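Local coordinates for heat-shock protein cognate (HSC) co-chaperone sgt12 (Aspergillus fumigatus, PDB 3SZ7) that delivers tail-anchored membrane proteins bound for the endoplasmic reticulum to the GET pathway, and binds several heat-shock chaperones directly through its tetratricopeptide repeat (TPR) domain, at residues Pro9-Leu14 and Pro45-Asn50; Ala20-Lys25 and Ala52-Ala57; Gly59-Ala64 and Arg89-Asp94; Lys80-Leu85 and Tyr102-Glu107. All blocks are in the same frame, centred on the assembly; numbering follows the deposited sequence.

Contact 1 (Pro9-Leu14 and Pro45-Asn50); sequences PESDKL and PIYLSN
With CG anti to its own carbonyl carbon (chi1 -57°), Tyr-47 sends its ring straight across to helix 9-23, where the phenol oxygen meets two neighbouring side chains. Ser-11 turns its OG back between backbone N and carbonyl carbon (chi1 68°), and Asp-12 swings its carboxylate round to the same oxygen. The hydroxyl therefore works both ways: Ser-11 OG donates to Tyr-47 OH at 2.8 Å, and Tyr-47 OH donates to Asp-12 OD1 at 2.5 Å. The carboxylate oxygen lies in the plane of the phenol ring, at its edge, whereas the ring and carboxylate planes stand 82° apart. Tyr-47 OH approaches Asp-12 OD1 from above the carboxylate plane rather than within it. Two bonds thus grip one buried phenol oxygen and fix where the long side chain ends. Ser-11 is itself positioned from the chain before it, since its OG is also hydrogen-bonded to the backbone N of Thr-8. Leu-38 of helix 27-40 touches the Tyr-47 side chain, so an apolar flank accompanies the polar end. Such a bridge between helices 9-23 and 45-57, which begin successive predicted repeats, illustrates the helix-to-helix stacking from which a TPR superhelix is built.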
loop_
_atom_site.group_PDB
_atom_site.type_symbol
_atom_site.label_atom_id
_atom_site.label_comp_id
_atom_site.label_asym_id
_atom_site.label_seq_id
_atom_site.Cartn_x
_atom_site.Cartn_y
_atom_site.Cartn_z
ATOM N N PRO A 9 -19.850 -19.396 -2.180
ATOM C CA PRO A 9 -20.511 -18.525 -3.155
ATOM C C PRO A 9 -21.041 -17.258 -2.488
ATOM O O PRO A 9 -21.040 -16.190 -3.100
ATOM C CB PRO A 9 -21.664 -19.391 -3.666
ATOM C CG PRO A 9 -21.157 -20.788 -3.520
ATOM C CD PRO A 9 -20.346 -20.783 -2.249
ATOM N N GLU A 10 -21.473 -17.377 -1.238
ATOM C CA GLU A 10 -21.987 -16.228 -0.498
ATOM C C GLU A 10 -20.902 -15.191 -0.211
ATOM O O GLU A 10 -21.110 -13.993 -0.415
ATOM C CB GLU A 10 -22.630 -16.674 0.815
ATOM C CG GLU A 10 -23.295 -15.543 1.587
ATOM C CD GLU A 10 -23.919 -16.011 2.888
ATOM O OE1 GLU A 10 -23.739 -17.195 3.247
ATOM O OE2 GLU A 10 -24.592 -15.195 3.554
ATOM N N SER A 11 -19.747 -15.637 0.276
ATOM C CA SER A 11 -18.676 -14.694 0.586
ATOM C C SER A 11 -18.172 -14.003 -0.682
ATOM O O SER A 11 -17.856 -12.813 -0.664
ATOM C CB SER A 11 -17.529 -15.360 1.360
ATOM O OG SER A 11 -16.824 -16.296 0.567
ATOM N N ASP A 12 -18.123 -14.743 -1.785
ATOM C CA ASP A 12 -17.717 -14.165 -3.064
ATOM C C ASP A 12 -18.740 -13.169 -3.599
ATOM O O ASP A 12 -18.372 -12.181 -4.235
ATOM C CB ASP A 12 -17.451 -15.250 -4.108
ATOM C CG ASP A 12 -16.111 -15.934 -3.913
ATOM O OD1 ASP A 12 -15.168 -15.286 -3.401
ATOM O OD2 ASP A 12 -15.996 -17.121 -4.281
ATOM N N LYS A 13 -20.024 -13.425 -3.360
ATOM C CA LYS A 13 -21.041 -12.461 -3.761
ATOM C C LYS A 13 -20.799 -11.159 -3.011
ATOM O O LYS A 13 -20.798 -10.077 -3.598
ATOM C CB LYS A 13 -22.454 -12.981 -3.474
ATOM C CG LYS A 13 -23.549 -12.082 -4.025
ATOM C CD LYS A 13 -24.876 -12.315 -3.321
ATOM C CE LYS A 13 -24.791 -11.920 -1.853
ATOM N NZ LYS A 13 -26.111 -12.004 -1.171
ATOM N N LEU A 14 -20.584 -11.275 -1.706
ATOM C CA LEU A 14 -20.304 -10.115 -0.873
ATOM C C LEU A 14 -19.063 -9.367 -1.357
ATOM O O LEU A 14 -19.035 -8.135 -1.345
ATOM C CB LEU A 14 -20.147 -10.534 0.590
ATOM C CG LEU A 14 -21.427 -11.057 1.246
ATOM C CD1 LEU A 14 -21.117 -11.774 2.554
ATOM C CD2 LEU A 14 -22.416 -9.922 1.466
ATOM N N PRO A 45 -6.856 -13.712 1.970
ATOM C CA PRO A 45 -5.959 -12.671 1.447
ATOM C C PRO A 45 -6.589 -11.812 0.353
ATOM O O PRO A 45 -6.256 -10.635 0.253
ATOM C CB PRO A 45 -4.775 -13.465 0.894
ATOM C CG PRO A 45 -5.314 -14.840 0.648
ATOM C CD PRO A 45 -6.339 -15.068 1.714
ATOM N N ILE A 46 -7.480 -12.381 -0.453
ATOM C CA ILE A 46 -8.156 -11.588 -1.474
ATOM C C ILE A 46 -9.099 -10.586 -0.828
ATOM O O ILE A 46 -9.070 -9.402 -1.157
ATOM C CB ILE A 46 -8.931 -12.462 -2.478
ATOM C CG1 ILE A 46 -7.954 -13.314 -3.289
ATOM C CG2 ILE A 46 -9.753 -11.586 -3.408
ATOM C CD1 ILE A 46 -8.631 -14.229 -4.288
ATOM N N TYR A 47 -9.926 -11.061 0.099
ATOM C CA TYR A 47 -10.862 -10.186 0.798
ATOM C C TYR A 47 -10.114 -9.158 1.640
ATOM O O TYR A 47 -10.520 -7.997 1.719
ATOM C CB TYR A 47 -11.809 -10.988 1.692
ATOM C CG TYR A 47 -12.606 -12.058 0.984
ATOM C CD1 TYR A 47 -12.755 -12.050 -0.399
ATOM C CD2 TYR A 47 -13.217 -13.077 1.704
ATOM C CE1 TYR A 47 -13.492 -13.037 -1.044
ATOM C CE2 TYR A 47 -13.951 -14.055 1.073
ATOM C CZ TYR A 47 -14.084 -14.034 -0.297
ATOM O OH TYR A 47 -14.817 -15.020 -0.917
ATOM N N LEU A 48 -9.024 -9.584 2.272
ATOM C CA LEU A 48 -8.202 -8.659 3.055
ATOM C C LEU A 48 -7.603 -7.555 2.201
ATOM O O LEU A 48 -7.612 -6.383 2.588
ATOM C CB LEU A 48 -7.083 -9.398 3.790
ATOM C CG LEU A 48 -7.492 -10.177 5.040
ATOM C CD1 LEU A 48 -6.322 -11.004 5.535
ATOM C CD2 LEU A 48 -7.969 -9.210 6.111
ATOM N N SER A 49 -7.069 -7.925 1.042
ATOM C CA SER A 49 -6.399 -6.943 0.198
ATOM C C SER A 49 -7.406 -5.987 -0.421
ATOM O O SER A 49 -7.103 -4.816 -0.633
ATOM C CB SER A 49 -5.551 -7.623 -0.871
ATOM O OG SER A 49 -4.556 -8.429 -0.257
ATOM N N ASN A 50 -8.610 -6.484 -0.688
ATOM C CA ASN A 50 -9.694 -5.611 -1.121
ATOM C C ASN A 50 -10.124 -4.625 -0.036
ATOM O O ASN A 50 -10.305 -3.446 -0.311
ATOM C CB ASN A 50 -10.889 -6.419 -1.638
ATOM C CG ASN A 50 -10.670 -6.952 -3.042
ATOM O OD1 ASN A 50 -9.617 -6.736 -3.646
ATOM N ND2 ASN A 50 -11.659 -7.663 -3.566
#

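Contact 2 (Ala20-Lys25 and Ala52-Ala57); sequences AAMARK and AAAYSA
Met-22 carries the whole contact from its side, and its sulfur and methyl group meet helix 45-57 with unequal closeness. The tight part is at the sulfur: Met-22 SD lies 3.5 Å from Ala-54 CB, on a buried small side chain that brings little bulk of its own. The thioether arrives there by bending at each step, with CG anti to the carbonyl carbon (chi1 -71°) and further turns of about -65° at chi2 and chi3. Beyond the sulfur, the methyl group comes to rest along the helix surface, where Met-22 CE is 4.0 Å from Ala-53 O and 4.2 Å from Ala-53 CB. The looser side is toward the helix end, where Met-22 CE only grazes exposed Ala-57, with 4.5 Å to its CB. On this side, too, helix 9-23 finishes in a Schellman motif, with Lys-25 at positive phi. Helix 27-40 adds to the tighter region: Tyr-34 touches Met-22, and Ile-31 touches Ala-54. One flexible thioether laid over three alanines implies that at this end the two helices, from successive predicted TPR units, are held by dispersion and shape, which depend on close fit rather than on directed polar bonds.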
loop_
_atom_site.group_PDB
_atom_site.type_symbol
_atom_site.label_atom_id
_atom_site.label_comp_id
_atom_site.label_asym_id
_atom_site.label_seq_id
_atom_site.Cartn_x
_atom_site.Cartn_y
_atom_site.Cartn_z
ATOM N N ALA A 20 -18.205 -3.495 -6.318
ATOM C CA ALA A 20 -19.122 -2.549 -6.942
ATOM C C ALA A 20 -19.219 -1.266 -6.124
ATOM O O ALA A 20 -19.317 -0.174 -6.678
ATOM C CB ALA A 20 -20.498 -3.177 -7.122
ATOM N N ALA A 21 -19.190 -1.406 -4.801
ATOM C CA ALA A 21 -19.216 -0.252 -3.914
ATOM C C ALA A 21 -17.976 0.617 -4.133
ATOM O O ALA A 21 -18.070 1.841 -4.219
ATOM C CB ALA A 21 -19.314 -0.698 -2.460
ATOM N N MET A 22 -16.815 -0.027 -4.225
ATOM C CA MET A 22 -15.572 0.671 -4.542
ATOM C C MET A 22 -15.708 1.492 -5.821
ATOM O O MET A 22 -15.286 2.644 -5.877
ATOM C CB MET A 22 -14.419 -0.325 -4.692
ATOM C CG MET A 22 -13.963 -0.950 -3.390
ATOM S SD MET A 22 -13.193 0.257 -2.298
ATOM C CE MET A 22 -11.736 0.697 -3.240
ATOM N N ALA A 23 -16.298 0.891 -6.849
ATOM C CA ALA A 23 -16.474 1.567 -8.131
ATOM C C ALA A 23 -17.302 2.840 -7.980
ATOM O O ALA A 23 -17.083 3.824 -8.687
ATOM C CB ALA A 23 -17.116 0.634 -9.144
ATOM N N ARG A 24 -18.249 2.813 -7.048
ATOM C CA ARG A 24 -19.132 3.949 -6.807
ATOM C C ARG A 24 -18.537 4.915 -5.789
ATOM O O ARG A 24 -19.136 5.947 -5.481
ATOM C CB ARG A 24 -20.504 3.468 -6.326
ATOM C CG ARG A 24 -21.268 2.638 -7.343
ATOM C CD ARG A 24 -22.675 2.337 -6.852
ATOM N NE ARG A 24 -22.669 1.490 -5.662
ATOM C CZ ARG A 24 -23.745 1.225 -4.929
ATOM N NH1 ARG A 24 -24.920 1.747 -5.256
ATOM N NH2 ARG A 24 -23.646 0.439 -3.864
ATOM N N LYS A 25 -17.361 4.566 -5.273
ATOM C CA LYS A 25 -16.661 5.368 -4.274
ATOM C C LYS A 25 -17.366 5.371 -2.918
ATOM O O LYS A 25 -17.172 6.277 -2.106
ATOM C CB LYS A 25 -16.435 6.795 -4.783
ATOM C CG LYS A 25 -15.729 6.846 -6.127
ATOM C CD LYS A 25 -15.414 8.270 -6.549
ATOM C CE LYS A 25 -14.797 8.294 -7.935
ATOM N NZ LYS A 25 -13.613 7.396 -8.020
ATOM N N ALA A 52 -8.290 -3.588 2.331
ATOM C CA ALA A 52 -7.155 -2.669 2.434
ATOM C C ALA A 52 -7.279 -1.534 1.424
ATOM O O ALA A 52 -6.976 -0.386 1.735
ATOM C CB ALA A 52 -5.833 -3.409 2.246
ATOM N N ALA A 53 -7.729 -1.854 0.215
ATOM C CA ALA A 53 -7.881 -0.836 -0.820
ATOM C C ALA A 53 -8.935 0.181 -0.406
ATOM O O ALA A 53 -8.789 1.385 -0.658
ATOM C CB ALA A 53 -8.254 -1.472 -2.154
ATOM N N ALA A 54 -9.998 -0.310 0.228
ATOM C CA ALA A 54 -11.089 0.548 0.675
ATOM C C ALA A 54 -10.643 1.441 1.828
ATOM O O ALA A 54 -11.003 2.622 1.892
ATOM C CB ALA A 54 -12.299 -0.298 1.081
ATOM N N TYR A 55 -9.851 0.880 2.739
ATOM C CA TYR A 55 -9.286 1.674 3.820
ATOM C C TYR A 55 -8.373 2.767 3.260
ATOM O O TYR A 55 -8.474 3.923 3.659
ATOM C CB TYR A 55 -8.526 0.789 4.809
ATOM C CG TYR A 55 -9.418 0.124 5.840
ATOM C CD1 TYR A 55 -10.383 0.852 6.523
ATOM C CD2 TYR A 55 -9.292 -1.230 6.125
ATOM C CE1 TYR A 55 -11.200 0.247 7.469
ATOM C CE2 TYR A 55 -10.104 -1.840 7.066
ATOM C CZ TYR A 55 -11.054 -1.095 7.733
ATOM O OH TYR A 55 -11.861 -1.699 8.670
ATOM N N SER A 56 -7.497 2.400 2.329
ATOM C CA SER A 56 -6.584 3.370 1.714
ATOM C C SER A 56 -7.332 4.497 1.004
ATOM O O SER A 56 -6.961 5.666 1.122
ATOM C CB SER A 56 -5.626 2.686 0.732
ATOM O OG SER A 56 -4.592 1.989 1.405
ATOM N N ALA A 57 -8.380 4.143 0.266
ATOM C CA ALA A 57 -9.156 5.133 -0.474
ATOM C C ALA A 57 -9.821 6.118 0.473
ATOM O O ALA A 57 -10.014 7.285 0.133
ATOM C CB ALA A 57 -10.197 4.449 -1.358
#

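Contact 3 (Gly59-Ala64 and Arg89-Asp94); sequences GQHEKA and RFDMAD
His-61 and Met-92 bring the backbones of the two segments together, their CA atoms 6.5 Å apart, where helix 61-74 starts just after its N-cap residue Gln-60 and the chain leaves helix 79-91 through a Schellman motif with Ala-93 at C-prime. The imidazole is the flat centre of the contact. Asp-91 CB sits over one face in a CH-pi arrangement, 3.5 Å from the centroid of the His-61 ring and 12° off its normal, while Gly-59 O lies over the opposite face toward the rim. Holding its CG beside the backbone N (chi1 -49°), His-61 turns the face under Asp-91 CB to helix 79-91. The carboxylate of Asp-91 is inclined 55° to the ring, and its polar link to the imidazole runs through a water, hydrogen-bonded to His-61 ND1 at 2.8 Å and donating to Asp-91 OD2 at 2.7 Å. Met-92 runs past the start of the helix, its CG 3.6 Å from His-61 CB. The Met-92 and Glu-62 side chains cross at about a right angle, with Met-92 SD 3.7 Å from Glu-62 CG. The chemistry implies a mixed surface seam: one water links imidazole and carboxylate, while CB, CG and thioether groups pack.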
loop_
_atom_site.group_PDB
_atom_site.type_symbol
_atom_site.label_atom_id
_atom_site.label_comp_id
_atom_site.label_asym_id
_atom_site.label_seq_id
_atom_site.Cartn_x
_atom_site.Cartn_y
_atom_site.Cartn_z
ATOM N N GLY A 59 -8.550 7.022 3.318
ATOM C CA GLY A 59 -7.512 7.697 4.075
ATOM C C GLY A 59 -7.120 7.024 5.375
ATOM O O GLY A 59 -6.420 7.614 6.195
ATOM N N GLN A 60 -7.566 5.788 5.568
ATOM C CA GLN A 60 -7.288 5.074 6.811
ATOM C C GLN A 60 -6.092 4.156 6.619
ATOM O O GLN A 60 -6.232 2.937 6.522
ATOM C CB GLN A 60 -8.514 4.277 7.246
ATOM C CG GLN A 60 -9.708 5.162 7.568
ATOM C CD GLN A 60 -10.944 4.364 7.909
ATOM O OE1 GLN A 60 -11.140 3.959 9.055
ATOM N NE2 GLN A 60 -11.789 4.130 6.913
ATOM N N HIS A 61 -4.912 4.760 6.559
ATOM C CA HIS A 61 -3.708 4.047 6.158
ATOM C C HIS A 61 -3.254 2.974 7.146
ATOM O O HIS A 61 -2.733 1.940 6.739
ATOM C CB HIS A 61 -2.586 5.050 5.874
ATOM C CG HIS A 61 -3.009 6.172 4.981
ATOM N ND1 HIS A 61 -3.538 5.962 3.728
ATOM C CD2 HIS A 61 -2.998 7.514 5.169
ATOM C CE1 HIS A 61 -3.825 7.129 3.173
ATOM N NE2 HIS A 61 -3.510 8.084 4.028
ATOM N N GLU A 62 -3.448 3.208 8.440
ATOM C CA GLU A 62 -3.048 2.210 9.431
ATOM C C GLU A 62 -3.894 0.951 9.296
ATOM O O GLU A 62 -3.379 -0.168 9.367
ATOM C CB GLU A 62 -3.128 2.764 10.859
ATOM C CG GLU A 62 -2.173 3.919 11.115
ATOM C CD GLU A 62 -2.012 4.235 12.593
ATOM O OE1 GLU A 62 -2.513 3.456 13.430
ATOM O OE2 GLU A 62 -1.378 5.264 12.916
ATOM N N LYS A 63 -5.195 1.137 9.106
ATOM C CA LYS A 63 -6.089 0.003 8.931
ATOM C C LYS A 63 -5.778 -0.721 7.626
ATOM O O LYS A 63 -5.801 -1.954 7.573
ATOM C CB LYS A 63 -7.554 0.444 8.969
ATOM C CG LYS A 63 -7.992 1.014 10.314
ATOM C CD LYS A 63 -9.483 0.844 10.539
ATOM C CE LYS A 63 -9.813 -0.580 10.961
ATOM N NZ LYS A 63 -9.282 -0.896 12.316
ATOM N N ALA A 64 -5.486 0.048 6.578
ATOM C CA ALA A 64 -5.079 -0.531 5.301
ATOM C C ALA A 64 -3.830 -1.390 5.482
ATOM O O ALA A 64 -3.761 -2.516 4.985
ATOM C CB ALA A 64 -4.821 0.576 4.269
ATOM N N ARG A 89 2.023 1.906 3.542
ATOM C CA ARG A 89 3.203 2.378 4.270
ATOM C C ARG A 89 3.714 3.693 3.689
ATOM O O ARG A 89 4.137 4.583 4.425
ATOM C CB ARG A 89 4.305 1.321 4.260
ATOM C CG ARG A 89 3.972 0.091 5.113
ATOM C CD ARG A 89 5.110 -0.920 5.116
ATOM N NE ARG A 89 4.870 -2.017 6.054
ATOM C CZ ARG A 89 5.590 -3.135 6.085
ATOM N NH1 ARG A 89 6.590 -3.300 5.228
ATOM N NH2 ARG A 89 5.312 -4.091 6.966
ATOM N N PHE A 90 3.665 3.810 2.367
ATOM C CA PHE A 90 4.083 5.037 1.703
ATOM C C PHE A 90 3.247 6.202 2.214
ATOM O O PHE A 90 3.776 7.275 2.520
ATOM C CB PHE A 90 3.928 4.884 0.185
ATOM C CG PHE A 90 4.470 6.040 -0.603
ATOM C CD1 PHE A 90 3.729 7.203 -0.759
ATOM C CD2 PHE A 90 5.718 5.961 -1.193
ATOM C CE1 PHE A 90 4.234 8.262 -1.488
ATOM C CE2 PHE A 90 6.232 7.022 -1.921
ATOM C CZ PHE A 90 5.483 8.171 -2.073
ATOM N N ASP A 91 1.939 5.973 2.340
ATOM C CA ASP A 91 1.008 7.010 2.779
ATOM C C ASP A 91 1.152 7.319 4.272
ATOM O O ASP A 91 0.651 8.335 4.761
ATOM C CB ASP A 91 -0.433 6.613 2.444
ATOM C CG ASP A 91 -0.713 6.636 0.949
ATOM O OD1 ASP A 91 0.023 7.326 0.207
ATOM O OD2 ASP A 91 -1.679 5.971 0.513
ATOM N N MET A 92 1.844 6.444 4.995
ATOM C CA MET A 92 2.182 6.722 6.391
ATOM C C MET A 92 3.588 7.318 6.523
ATOM O O MET A 92 4.093 7.487 7.631
ATOM C CB MET A 92 2.061 5.454 7.247
ATOM C CG MET A 92 0.645 4.932 7.371
ATOM S SD MET A 92 0.478 3.567 8.536
ATOM C CE MET A 92 1.410 2.289 7.708
ATOM N N ALA A 93 4.211 7.633 5.391
ATOM C CA ALA A 93 5.590 8.142 5.375
ATOM C C ALA A 93 6.592 7.140 5.962
ATOM O O ALA A 93 7.666 7.515 6.441
ATOM C CB ALA A 93 5.685 9.501 6.101
ATOM N N ASP A 94 6.229 5.862 5.921
ATOM C CA ASP A 94 7.154 4.790 6.275
ATOM C C ASP A 94 7.811 4.306 4.992
ATOM O O ASP A 94 7.490 3.236 4.471
ATOM C CB ASP A 94 6.409 3.647 6.966
ATOM C CG ASP A 94 7.292 2.436 7.216
ATOM O OD1 ASP A 94 8.538 2.567 7.160
ATOM O OD2 ASP A 94 6.733 1.356 7.481
HETATM O O HOH W 1 -2.915 3.941 1.820
#

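Contact 4 (Lys80-Leu85 and Tyr102-Glu107); sequences KAWSRL and YEKGIE
This is a close helix-helix contact within one predicted repeat, TPR 3, pairing helix 79-91 with helix 95-109 as the two arms of a helical hairpin. The axes of the two short segments run nearly antiparallel, at 163°, and approach to 7.9 Å. That closeness is carried by Trp-82 and Gly-105: Trp-82 CB comes within 3.3 Å of Gly-105 CA, because the glycine has no side chain to hold the helices apart. Trp-82 is the fourth residue of the predicted repeat, a position where the TPR signature commonly has tryptophan. Its indole, with CG anti to the carbonyl carbon (chi1 -72°), lies against the aliphatic part of Lys-104. Lys-104 CB stands over the centre of the six-membered ring, 3.7 Å from the Trp-82 centroid and 8° off the normal, and farther along Lys-104 CD touches Trp-82 CH2 at 3.4 Å. The lysine chain then bends at its last torsion and its amino end leads away. At the rim of the indole, NE1 is hydrogen-bonded to the backbone O of Pro-76, which helps hold the ring from the side of the preceding loop. Tyr-102 comes to the other flank, where its CE1 is 3.8 Å from Ser-83 O. A water in the plane of its ring bridges the two side chains, 2.9 Å from Tyr-102 OH and 3.1 Å from Ser-83 OG. The chemistry implies a hairpin closed mainly by aromatic and aliphatic packing, with the hydroxyls of Ser-83 and Tyr-102 linked by a single water and the lysine giving its methylenes rather than its charge.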
loop_
_atom_site.group_PDB
_atom_site.type_symbol
_atom_site.label_atom_id
_atom_site.label_comp_id
_atom_site.label_asym_id
_atom_site.label_seq_id
_atom_site.Cartn_x
_atom_site.Cartn_y
_atom_site.Cartn_z
ATOM N N LYS A 80 -0.433 -8.906 -4.962
ATOM C CA LYS A 80 -1.319 -7.756 -4.766
ATOM C C LYS A 80 -1.299 -7.251 -3.321
ATOM O O LYS A 80 -1.348 -6.044 -3.080
ATOM C CB LYS A 80 -2.757 -8.059 -5.212
ATOM C CG LYS A 80 -3.620 -6.811 -5.397
ATOM C CD LYS A 80 -5.033 -7.144 -5.878
ATOM C CE LYS A 80 -5.042 -7.680 -7.302
ATOM N NZ LYS A 80 -4.818 -6.624 -8.330
ATOM N N ALA A 81 -1.215 -8.167 -2.365
ATOM C CA ALA A 81 -1.183 -7.788 -0.957
ATOM C C ALA A 81 0.049 -6.943 -0.645
ATOM O O ALA A 81 -0.028 -5.985 0.122
ATOM C CB ALA A 81 -1.228 -9.024 -0.063
ATOM N N TRP A 82 1.180 -7.291 -1.252
ATOM C CA TRP A 82 2.417 -6.543 -1.035
ATOM C C TRP A 82 2.315 -5.148 -1.640
ATOM O O TRP A 82 2.844 -4.181 -1.084
ATOM C CB TRP A 82 3.617 -7.273 -1.639
ATOM C CG TRP A 82 4.022 -8.504 -0.899
ATOM C CD1 TRP A 82 3.879 -9.797 -1.317
ATOM C CD2 TRP A 82 4.640 -8.564 0.393
ATOM N NE1 TRP A 82 4.377 -10.658 -0.365
ATOM C CE2 TRP A 82 4.842 -9.928 0.693
ATOM C CE3 TRP A 82 5.035 -7.600 1.325
ATOM C CZ2 TRP A 82 5.428 -10.348 1.891
ATOM C CZ3 TRP A 82 5.618 -8.022 2.513
ATOM C CH2 TRP A 82 5.809 -9.384 2.781
ATOM N N SER A 83 1.645 -5.050 -2.783
ATOM C CA SER A 83 1.447 -3.758 -3.429
ATOM C C SER A 83 0.578 -2.851 -2.562
ATOM O O SER A 83 0.843 -1.652 -2.441
ATOM C CB SER A 83 0.820 -3.934 -4.812
ATOM O OG SER A 83 0.732 -2.687 -5.477
ATOM N N ARG A 84 -0.465 -3.429 -1.967
ATOM C CA ARG A 84 -1.342 -2.708 -1.050
ATOM C C ARG A 84 -0.579 -2.233 0.170
ATOM O O ARG A 84 -0.759 -1.105 0.616
ATOM C CB ARG A 84 -2.480 -3.609 -0.575
ATOM C CG ARG A 84 -3.402 -4.061 -1.670
ATOM C CD ARG A 84 -4.566 -3.116 -1.823
ATOM N NE ARG A 84 -5.459 -3.590 -2.868
ATOM C CZ ARG A 84 -5.551 -3.044 -4.072
ATOM N NH1 ARG A 84 -4.818 -1.980 -4.377
ATOM N NH2 ARG A 84 -6.387 -3.549 -4.964
ATOM N N LEU A 85 0.261 -3.110 0.712
ATOM C CA LEU A 85 1.061 -2.787 1.891
ATOM C C LEU A 85 2.058 -1.671 1.586
ATOM O O LEU A 85 2.276 -0.776 2.401
ATOM C CB LEU A 85 1.808 -4.027 2.374
ATOM C CG LEU A 85 2.677 -3.839 3.618
ATOM C CD1 LEU A 85 1.859 -3.216 4.739
ATOM C CD2 LEU A 85 3.267 -5.174 4.057
ATOM N N TYR A 102 7.314 -3.290 -1.491
ATOM C CA TYR A 102 7.317 -3.320 -2.954
ATOM C C TYR A 102 8.329 -4.326 -3.491
ATOM O O TYR A 102 8.065 -5.007 -4.480
ATOM C CB TYR A 102 7.584 -1.939 -3.546
ATOM C CG TYR A 102 6.371 -1.033 -3.534
ATOM C CD1 TYR A 102 5.193 -1.416 -4.162
ATOM C CD2 TYR A 102 6.414 0.211 -2.922
ATOM C CE1 TYR A 102 4.087 -0.593 -4.170
ATOM C CE2 TYR A 102 5.316 1.041 -2.918
ATOM C CZ TYR A 102 4.156 0.636 -3.547
ATOM O OH TYR A 102 3.061 1.455 -3.561
ATOM N N GLU A 103 9.496 -4.410 -2.852
ATOM C CA GLU A 103 10.501 -5.373 -3.276
ATOM C C GLU A 103 9.977 -6.797 -3.141
ATOM O O GLU A 103 10.141 -7.611 -4.043
ATOM C CB GLU A 103 11.796 -5.199 -2.489
ATOM C CG GLU A 103 12.557 -3.945 -2.865
ATOM C CD GLU A 103 13.717 -3.660 -1.926
ATOM O OE1 GLU A 103 13.683 -4.129 -0.766
ATOM O OE2 GLU A 103 14.662 -2.966 -2.352
ATOM N N LYS A 104 9.343 -7.099 -2.015
ATOM C CA LYS A 104 8.773 -8.431 -1.834
ATOM C C LYS A 104 7.606 -8.691 -2.787
ATOM O O LYS A 104 7.393 -9.827 -3.235
ATOM C CB LYS A 104 8.356 -8.641 -0.383
ATOM C CG LYS A 104 9.542 -8.625 0.583
ATOM C CD LYS A 104 9.143 -9.070 1.977
ATOM C CE LYS A 104 10.348 -9.094 2.913
ATOM N NZ LYS A 104 11.463 -9.892 2.335
ATOM N N GLY A 105 6.852 -7.643 -3.103
ATOM C CA GLY A 105 5.758 -7.771 -4.052
ATOM C C GLY A 105 6.284 -8.104 -5.433
ATOM O O GLY A 105 5.721 -8.931 -6.146
ATOM N N ILE A 106 7.381 -7.456 -5.805
ATOM C CA ILE A 106 7.991 -7.662 -7.111
ATOM C C ILE A 106 8.508 -9.095 -7.247
ATOM O O ILE A 106 8.320 -9.735 -8.285
ATOM C CB ILE A 106 9.115 -6.632 -7.355
ATOM C CG1 ILE A 106 8.502 -5.274 -7.707
ATOM C CG2 ILE A 106 10.061 -7.104 -8.447
ATOM C CD1 ILE A 106 9.496 -4.117 -7.699
ATOM N N GLU A 107 9.139 -9.604 -6.193
ATOM C CA GLU A 107 9.576 -11.002 -6.178
ATOM C C GLU A 107 8.400 -11.978 -6.278
ATOM O O GLU A 107 8.445 -12.949 -7.035
ATOM C CB GLU A 107 10.408 -11.298 -4.923
ATOM C CG GLU A 107 11.711 -10.520 -4.849
ATOM C CD GLU A 107 12.480 -10.792 -3.569
ATOM O OE1 GLU A 107 11.918 -11.439 -2.659
ATOM O OE2 GLU A 107 13.647 -10.357 -3.474
HETATM O O HOH W 2 0.820 0.376 -4.987
#

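From the N terminus, helix 9-23 is met twice by helix 45-57, once near its start (contact 1) and once near its end (contact 2). Both contacts close the loop that contains helix 27-40, and because their segments alternate along the chain they cross. Contact 3 then opens at the start of helix 61-74 and closes at the end of helix 79-91; contact 4 begins inside that span and ends on helix 95-109, so these two cross as well. The pairs are in series but not isolated: Ser-49 of contact 1 packs on Ala-81 of contact 4, and Tyr-55 of contact 2 lies against Lys-63 of contact 3. Contacts 1 to 3 join successive predicted repeats, whereas contact 4 closes the third internally.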